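Extracellular ligand-binding receptor (Desulfitobacterium hafniense, PDB 4Q6B) binds leucine and is probably the substrate-binding component of an ABC transporter that takes up amino acids. Local coordinates at residues E9-S21 with V43-A57. Numbering follows the deposited sequence.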
ATOM      1  N   GLU A   9       4.725  -5.679  32.526  1.00 46.35           N
ATOM      2  CA  GLU A   9       3.711  -4.655  32.685  1.00 47.33           C
ATOM      3  C   GLU A   9       3.683  -3.875  31.386  1.00 41.15           C
ATOM      4  O   GLU A   9       2.830  -2.985  31.189  1.00 38.97           O
ATOM      5  CB  GLU A   9       4.043  -3.761  33.854  1.00 51.74           C
ATOM      6  CG  GLU A   9       4.078  -4.522  35.160  1.00 59.50           C
ATOM      7  CD  GLU A   9       4.434  -3.631  36.323  1.00 67.26           C
ATOM      8  OE1 GLU A   9       5.084  -2.587  36.078  1.00 66.29           O
ATOM      9  OE2 GLU A   9       4.056  -3.968  37.473  1.00 72.93           O
ATOM     10  N   GLU A  10       4.614  -4.239  30.500  1.00 29.84           N
ATOM     11  CA  GLU A  10       4.751  -3.541  29.228  1.00 26.72           C
ATOM     12  C   GLU A  10       5.075  -4.516  28.107  1.00 25.53           C
ATOM     13  O   GLU A  10       5.978  -5.379  28.258  1.00 27.38           O
ATOM     14  CB  GLU A  10       5.858  -2.500  29.340  1.00 32.95           C
ATOM     15  CG  GLU A  10       5.913  -1.557  28.163  1.00 35.06           C
ATOM     16  CD  GLU A  10       6.558  -0.224  28.530  1.00 43.24           C
ATOM     17  OE1 GLU A  10       6.255   0.777  27.848  1.00 45.66           O
ATOM     18  OE2 GLU A  10       7.377  -0.183  29.483  1.00 47.96           O
ATOM     19  N   ILE A  11       4.366  -4.397  26.981  1.00 20.83           N
ATOM     20  CA  ILE A  11       4.784  -5.135  25.790  1.00 17.50           C
ATOM     21  C   ILE A  11       5.019  -4.271  24.568  1.00 18.52           C
ATOM     22  O   ILE A  11       4.473  -3.181  24.448  1.00 18.87           O
ATOM     23  CB  ILE A  11       3.857  -6.335  25.429  1.00 35.46           C
ATOM     24  CG1 ILE A  11       2.537  -5.877  24.851  1.00 31.82           C
ATOM     25  CG2 ILE A  11       3.657  -7.274  26.642  1.00 38.07           C
ATOM     26  CD1 ILE A  11       1.749  -7.060  24.314  1.00 30.83           C
ATOM     27  N   PHE A  12       5.838  -4.792  23.650  1.00 19.12           N
ATOM     28  CA  PHE A  12       6.355  -3.982  22.567  1.00 13.42           C
ATOM     29  C   PHE A  12       6.078  -4.545  21.178  1.00 15.27           C
ATOM     30  O   PHE A  12       6.219  -5.760  20.915  1.00 18.13           O
ATOM     31  CB  PHE A  12       7.873  -3.885  22.775  1.00 16.16           C
ATOM     32  CG  PHE A  12       8.267  -3.253  24.070  1.00 19.31           C
ATOM     33  CD1 PHE A  12       8.324  -1.877  24.177  1.00 21.72           C
ATOM     34  CD2 PHE A  12       8.567  -4.032  25.184  1.00 23.95           C
ATOM     35  CE1 PHE A  12       8.670  -1.293  25.371  1.00 18.18           C
ATOM     36  CE2 PHE A  12       8.904  -3.434  26.383  1.00 26.07           C
ATOM     37  CZ  PHE A  12       8.967  -2.058  26.464  1.00 22.60           C
ATOM     38  N   ILE A  13       5.711  -3.641  20.276  1.00 14.64           N
ATOM     39  CA  ILE A  13       5.684  -3.940  18.834  1.00 11.01           C
ATOM     40  C   ILE A  13       6.762  -3.092  18.181  1.00 15.59           C
ATOM     41  O   ILE A  13       6.829  -1.888  18.460  1.00 14.91           O
ATOM     42  CB  ILE A  13       4.306  -3.597  18.233  1.00 13.79           C
ATOM     43  CG1 ILE A  13       3.269  -4.567  18.796  1.00 15.04           C
ATOM     44  CG2 ILE A  13       4.330  -3.690  16.696  1.00 13.90           C
ATOM     45  CD1 ILE A  13       1.832  -4.245  18.288  1.00 16.45           C
ATOM     46  N   GLY A  14       7.619  -3.726  17.379  1.00 13.58           N
ATOM     47  CA  GLY A  14       8.604  -2.977  16.558  1.00 14.43           C
ATOM     48  C   GLY A  14       7.974  -2.339  15.322  1.00 14.24           C
ATOM     49  O   GLY A  14       7.012  -2.858  14.731  1.00 13.02           O
ATOM     50  N   VAL A  15       8.501  -1.184  14.903  1.00 11.13           N
ATOM     51  CA  VAL A  15       8.012  -0.552  13.669  1.00  9.53           C
ATOM     52  C   VAL A  15       9.260  -0.103  12.909  1.00 10.63           C
ATOM     53  O   VAL A  15      10.119   0.573  13.475  1.00 15.26           O
ATOM     54  CB  VAL A  15       7.114   0.690  13.919  1.00 10.99           C
ATOM     55  CG1 VAL A  15       6.586   1.214  12.580  1.00 15.57           C
ATOM     56  CG2 VAL A  15       5.938   0.337  14.942  1.00 13.63           C
ATOM     57  N   ALA A  16       9.323  -0.441  11.618  1.00 10.92           N
ATOM     58  CA  ALA A  16      10.435  -0.040  10.743  1.00 10.89           C
ATOM     59  C   ALA A  16       9.832   0.771   9.592  1.00 13.81           C
ATOM     60  O   ALA A  16       8.963   0.255   8.850  1.00 15.07           O
ATOM     61  CB  ALA A  16      11.135  -1.285  10.208  1.00 13.32           C
ATOM     62  N   TRP A  17      10.268   2.038   9.432  1.00 13.40           N
ATOM     63  CA  TRP A  17       9.654   2.951   8.461  1.00 15.66           C
ATOM     64  C   TRP A  17      10.607   4.066   8.168  1.00 16.07           C
ATOM     65  O   TRP A  17      11.476   4.325   8.983  1.00 17.62           O
ATOM     66  CB  TRP A  17       8.370   3.581   9.074  1.00 14.64           C
ATOM     67  CG  TRP A  17       7.403   4.183   8.099  1.00 11.89           C
ATOM     68  CD1 TRP A  17       7.172   5.501   7.901  1.00 13.42           C
ATOM     69  CD2 TRP A  17       6.482   3.468   7.257  1.00 16.34           C
ATOM     70  NE1 TRP A  17       6.156   5.678   6.941  1.00 19.45           N
ATOM     71  CE2 TRP A  17       5.723   4.436   6.548  1.00 17.51           C
ATOM     72  CE3 TRP A  17       6.214   2.095   7.057  1.00 14.60           C
ATOM     73  CZ2 TRP A  17       4.703   4.077   5.637  1.00 18.83           C
ATOM     74  CZ3 TRP A  17       5.210   1.739   6.158  1.00 16.57           C
ATOM     75  CH2 TRP A  17       4.478   2.725   5.462  1.00 18.50           C
ATOM     76  N   PRO A  18      10.487   4.715   6.998  1.00 15.14           N
ATOM     77  CA  PRO A  18      11.374   5.852   6.767  1.00 14.64           C
ATOM     78  C   PRO A  18      10.765   7.096   7.432  1.00 17.94           C
ATOM     79  O   PRO A  18      10.328   8.041   6.753  1.00 17.06           O
ATOM     80  CB  PRO A  18      11.404   5.996   5.242  1.00 16.09           C
ATOM     81  CG  PRO A  18      10.781   4.732   4.712  1.00 13.18           C
ATOM     82  CD  PRO A  18       9.831   4.271   5.749  1.00 17.88           C
ATOM     83  N   PHE A  19      10.777   7.107   8.767  1.00 16.96           N
ATOM     84  CA  PHE A  19      10.063   8.117   9.544  1.00 20.83           C
ATOM     85  C   PHE A  19      10.503   9.541   9.229  1.00 20.18           C
ATOM     86  O   PHE A  19       9.660  10.445   9.017  1.00 21.54           O
ATOM     87  CB  PHE A  19      10.221   7.878  11.057  1.00 19.52           C
ATOM     88  CG  PHE A  19       9.434   6.703  11.580  1.00 17.17           C
ATOM     89  CD1 PHE A  19       8.038   6.788  11.699  1.00 20.47           C
ATOM     90  CD2 PHE A  19      10.080   5.531  11.972  1.00 17.30           C
ATOM     91  CE1 PHE A  19       7.303   5.719  12.191  1.00 17.63           C
ATOM     92  CE2 PHE A  19       9.356   4.455  12.465  1.00 17.88           C
ATOM     93  CZ  PHE A  19       7.954   4.536  12.566  1.00 15.61           C
ATOM     94  N   ALA A  20      11.806   9.771   9.209  1.00 20.20           N
ATOM     95  CA  ALA A  20      12.277  11.133   9.028  1.00 20.86           C
ATOM     96  C   ALA A  20      12.073  11.714   7.631  1.00 23.63           C
ATOM     97  O   ALA A  20      11.931  12.939   7.472  1.00 26.53           O
ATOM     98  CB  ALA A  20      13.783  11.239   9.448  1.00 22.64           C
ATOM     99  N   SER A  21      12.110  10.879   6.603  1.00 20.99           N
ATOM    100  CA  SER A  21      12.047  11.396   5.253  1.00 20.94           C
ATOM    101  C   SER A  21      10.619  11.564   4.724  1.00 25.14           C
ATOM    102  O   SER A  21      10.416  12.193   3.677  1.00 26.87           O
ATOM    103  CB  SER A  21      12.904  10.540   4.316  1.00 23.47           C
ATOM    104  OG  SER A  21      12.543   9.190   4.429  1.00 23.99           O
ATOM    105  N   VAL A  43      -2.994  -4.841  26.464  1.00 26.07           N
ATOM    106  CA  VAL A  43      -2.974  -6.200  25.938  1.00 28.91           C
ATOM    107  C   VAL A  43      -2.627  -7.143  27.102  1.00 24.22           C
ATOM    108  O   VAL A  43      -1.520  -7.034  27.703  1.00 24.13           O
ATOM    109  CB  VAL A  43      -1.900  -6.356  24.835  1.00 24.80           C
ATOM    110  CG1 VAL A  43      -1.886  -7.785  24.287  1.00 22.83           C
ATOM    111  CG2 VAL A  43      -2.144  -5.365  23.699  1.00 25.55           C
ATOM    112  N   GLN A  44      -3.561  -8.040  27.436  1.00 23.47           N
ATOM    113  CA  GLN A  44      -3.424  -8.920  28.593  1.00 27.84           C
ATOM    114  C   GLN A  44      -3.016  -8.103  29.823  1.00 29.79           C
ATOM    115  O   GLN A  44      -2.146  -8.512  30.605  1.00 32.03           O
ATOM    116  CB  GLN A  44      -2.440 -10.071  28.320  1.00 30.25           C
ATOM    117  CG  GLN A  44      -2.815 -10.908  27.081  1.00 29.46           C
ATOM    118  CD  GLN A  44      -1.961 -12.164  26.888  1.00 30.43           C
ATOM    119  OE1 GLN A  44      -1.286 -12.637  27.819  1.00 30.71           O
ATOM    120  NE2 GLN A  44      -2.005 -12.724  25.680  1.00 29.18           N
ATOM    121  N   GLY A  45      -3.646  -6.937  29.976  1.00 28.05           N
ATOM    122  CA  GLY A  45      -3.414  -6.102  31.139  1.00 30.65           C
ATOM    123  C   GLY A  45      -2.093  -5.344  31.127  1.00 32.94           C
ATOM    124  O   GLY A  45      -1.782  -4.668  32.116  1.00 34.96           O
ATOM    125  N   ARG A  46      -1.334  -5.435  30.033  1.00 29.15           N
ATOM    126  CA  ARG A  46      -0.042  -4.749  29.922  1.00 24.50           C
ATOM    127  C   ARG A  46      -0.114  -3.529  28.992  1.00 22.42           C
ATOM    128  O   ARG A  46      -0.777  -3.567  27.947  1.00 25.18           O
ATOM    129  CB  ARG A  46       1.029  -5.711  29.376  1.00 28.46           C
ATOM    130  CG  ARG A  46       1.494  -6.687  30.395  1.00 34.27           C
ATOM    131  CD  ARG A  46       1.483  -8.106  29.889  1.00 41.84           C
ATOM    132  NE  ARG A  46       2.843  -8.562  29.621  1.00 52.22           N
ATOM    133  CZ  ARG A  46       3.292  -9.785  29.890  1.00 54.13           C
ATOM    134  NH1 ARG A  46       2.491 -10.694  30.451  1.00 55.27           N
ATOM    135  NH2 ARG A  46       4.545 -10.100  29.598  1.00 55.12           N
ATOM    136  N   LYS A  47       0.573  -2.450  29.366  1.00 23.78           N
ATOM    137  CA  LYS A  47       0.699  -1.295  28.444  1.00 22.57           C
ATOM    138  C   LYS A  47       1.414  -1.647  27.146  1.00 24.35           C
ATOM    139  O   LYS A  47       2.492  -2.273  27.167  1.00 22.11           O
ATOM    140  CB  LYS A  47       1.457  -0.163  29.153  1.00 25.90           C
ATOM    141  CG  LYS A  47       1.524   1.116  28.318  1.00 29.97           C
ATOM    142  CD  LYS A  47       2.500   2.082  28.930  1.00 38.77           C
ATOM    143  CE  LYS A  47       2.434   3.441  28.265  1.00 47.30           C
ATOM    144  NZ  LYS A  47       3.543   4.301  28.782  1.00 53.34           N
ATOM    145  N   LEU A  48       0.834  -1.214  26.018  1.00 20.25           N
ATOM    146  CA  LEU A  48       1.409  -1.400  24.688  1.00 18.72           C
ATOM    147  C   LEU A  48       2.331  -0.221  24.343  1.00 20.81           C
ATOM    148  O   LEU A  48       1.958   0.928  24.565  1.00 20.43           O
ATOM    149  CB  LEU A  48       0.285  -1.488  23.649  1.00 19.39           C
ATOM    150  CG  LEU A  48       0.736  -1.619  22.188  1.00 19.82           C
ATOM    151  CD1 LEU A  48       1.657  -2.834  21.957  1.00 19.86           C
ATOM    152  CD2 LEU A  48      -0.539  -1.727  21.349  1.00 22.07           C
ATOM    153  N   SER A  49       3.540  -0.517  23.873  1.00 20.23           N
ATOM    154  CA  SER A  49       4.470   0.527  23.438  1.00 20.27           C
ATOM    155  C   SER A  49       5.114   0.194  22.111  1.00 19.68           C
ATOM    156  O   SER A  49       5.271  -0.978  21.727  1.00 17.81           O
ATOM    157  CB  SER A  49       5.567   0.762  24.476  1.00 25.60           C
ATOM    158  OG  SER A  49       4.959   1.245  25.662  1.00 32.78           O
ATOM    159  N   LEU A  50       5.520   1.218  21.381  1.00 17.99           N
ATOM    160  CA  LEU A  50       6.162   0.935  20.117  1.00 15.60           C
ATOM    161  C   LEU A  50       7.650   1.124  20.239  1.00 14.86           C
ATOM    162  O   LEU A  50       8.134   1.951  21.031  1.00 18.87           O
ATOM    163  CB  LEU A  50       5.641   1.864  19.005  1.00 14.93           C
ATOM    164  CG  LEU A  50       4.147   1.883  18.785  1.00 17.02           C
ATOM    165  CD1 LEU A  50       3.796   2.879  17.637  1.00 21.33           C
ATOM    166  CD2 LEU A  50       3.685   0.482  18.413  1.00 19.20           C
ATOM    167  N   VAL A  51       8.395   0.328  19.487  1.00 14.69           N
ATOM    168  CA  VAL A  51       9.851   0.549  19.332  1.00 13.48           C
ATOM    169  C   VAL A  51      10.071   0.949  17.888  1.00 14.57           C
ATOM    170  O   VAL A  51      10.034   0.113  17.010  1.00 14.62           O
ATOM    171  CB  VAL A  51      10.684  -0.714  19.662  1.00 15.82           C
ATOM    172  CG1 VAL A  51      12.216  -0.474  19.474  1.00 17.58           C
ATOM    173  CG2 VAL A  51      10.417  -1.194  21.112  1.00 19.66           C
ATOM    174  N   LYS A  52      10.304   2.236  17.647  1.00 16.94           N
ATOM    175  CA  LYS A  52      10.361   2.732  16.272  1.00 14.75           C
ATOM    176  C   LYS A  52      11.799   2.781  15.764  1.00 16.92           C
ATOM    177  O   LYS A  52      12.708   3.332  16.420  1.00 21.77           O
ATOM    178  CB  LYS A  52       9.681   4.107  16.141  1.00 16.87           C
ATOM    179  CG  LYS A  52       8.156   4.084  16.435  1.00 19.30           C
ATOM    180  CD  LYS A  52       7.454   5.430  16.177  1.00 23.04           C
ATOM    181  CE  LYS A  52       7.671   6.403  17.276  1.00 28.84           C
ATOM    182  NZ  LYS A  52       6.684   7.512  17.077  1.00 28.94           N
ATOM    183  N   ALA A  53      12.023   2.245  14.566  1.00 14.31           N
ATOM    184  CA  ALA A  53      13.350   2.336  13.958  1.00 13.93           C
ATOM    185  C   ALA A  53      13.173   2.923  12.564  1.00 14.19           C
ATOM    186  O   ALA A  53      12.251   2.547  11.870  1.00 17.27           O
ATOM    187  CB  ALA A  53      13.981   0.934  13.868  1.00 18.01           C
ATOM    188  N   ASP A  54      14.044   3.848  12.176  1.00 16.26           N
ATOM    189  CA  ASP A  54      13.970   4.522  10.873  1.00 16.38           C
ATOM    190  C   ASP A  54      14.872   3.817   9.874  1.00 17.86           C
ATOM    191  O   ASP A  54      16.092   3.909   9.998  1.00 18.16           O
ATOM    192  CB  ASP A  54      14.484   5.961  11.067  1.00 16.04           C
ATOM    193  CG  ASP A  54      14.166   6.864   9.902  1.00 22.23           C
ATOM    194  OD1 ASP A  54      14.097   6.387   8.748  1.00 20.63           O
ATOM    195  OD2 ASP A  54      14.051   8.094  10.117  1.00 22.83           O
ATOM    196  N   ASP A  55      14.304   3.141   8.863  1.00 16.41           N
ATOM    197  CA  ASP A  55      15.172   2.450   7.894  1.00 17.72           C
ATOM    198  C   ASP A  55      15.693   3.319   6.757  1.00 18.80           C
ATOM    199  O   ASP A  55      16.452   2.839   5.907  1.00 19.51           O
ATOM    200  CB  ASP A  55      14.540   1.147   7.364  1.00 15.66           C
ATOM    201  CG  ASP A  55      13.370   1.366   6.446  1.00 18.85           C
ATOM    202  OD1 ASP A  55      13.081   2.508   6.041  1.00 15.79           O
ATOM    203  OD2 ASP A  55      12.694   0.363   6.101  1.00 14.23           O
ATOM    204  N   GLU A  56      15.334   4.610   6.790  1.00 16.80           N
ATOM    205  CA  GLU A  56      15.723   5.587   5.782  1.00 19.93           C
ATOM    206  C   GLU A  56      15.464   5.140   4.363  1.00 14.77           C
ATOM    207  O   GLU A  56      16.136   5.676   3.455  1.00 18.43           O
ATOM    208  CB  GLU A  56      17.211   5.974   5.905  1.00 24.73           C
ATOM    209  CG  GLU A  56      17.581   6.635   7.252  1.00 28.51           C
ATOM    210  CD  GLU A  56      19.095   6.767   7.501  1.00 40.08           C
ATOM    211  OE1 GLU A  56      19.895   6.782   6.535  1.00 42.73           O
ATOM    212  OE2 GLU A  56      19.488   6.874   8.686  1.00 45.57           O
ATOM    213  N   ALA A  57      14.527   4.212   4.153  1.00 15.97           N
ATOM    214  CA  ALA A  57      14.318   3.630   2.812  1.00 19.72           C
ATOM    215  C   ALA A  57      15.613   3.092   2.180  1.00 16.06           C
ATOM    216  O   ALA A  57      15.831   3.169   0.942  1.00 19.45           O
ATOM    217  CB  ALA A  57      13.641   4.648   1.880  1.00 18.81           C
TER
HETATM  218  O   HOH W   1       9.861   0.822   6.274  1.00 29.13           O
HETATM  219  O   HOH W   2      13.782   8.361   6.729  1.00 22.68           O
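Asp54 OD1 takes the backbone N of Glu56 at 2.9 Å, closing an Asx turn, and a water that also bonds Ser21 OG, while its partner oxygen OD2 accepts the backbone N of Ala20 across the contact, at 2.9 Å and from above the carboxylate plane. With CG anti to the backbone N (chi1 -166°), the carboxylate reaches the turn that follows strand 10-17. An alanine in place of Asp54 would probably leave the N-H groups of Ala20 and Glu56 without their acceptor and free the 18-21 turn to shift. Pro18 packs beside this turn, its CG 3.5 Å from Asp55 OD1, which closes a second Asx turn with the N of Ala57; Asp55 OD2 is hydrogen-bonded to His81 ND1. The Phe19 ring lies across the Lys52 chain, its CZ 3.8 Å from CD, while CB of Trp17 sits over the centre of one ring face. Between the ends the strands run parallel, their backbone bonds alternating from Lys47 N to Glu9 O through to Asp55 N to Trp17 O. On the face bearing Glu10, Phe12 and Val51, Ser49 OG donates to the anti lone pair of Glu10 OE1 at 2.6 Å, and Val51 CG2 approaches Phe12 CD1 to 3.8 Å. On the other face, Leu48 CD1 touches Ile13 CD1 at 3.9 Å, and Leu50 CD2 lies against Ile13 CB and Val15 CG2; helix 26-39 packs on Val15 and Leu50, and helix 284-301 on Ile13. With helix 26-39 between them, strands 10-17 and 47-54 form the opening beta-alpha-beta unit at one edge of the five-stranded parallel sheet, in the alpha/beta fold of periplasmic binding proteins.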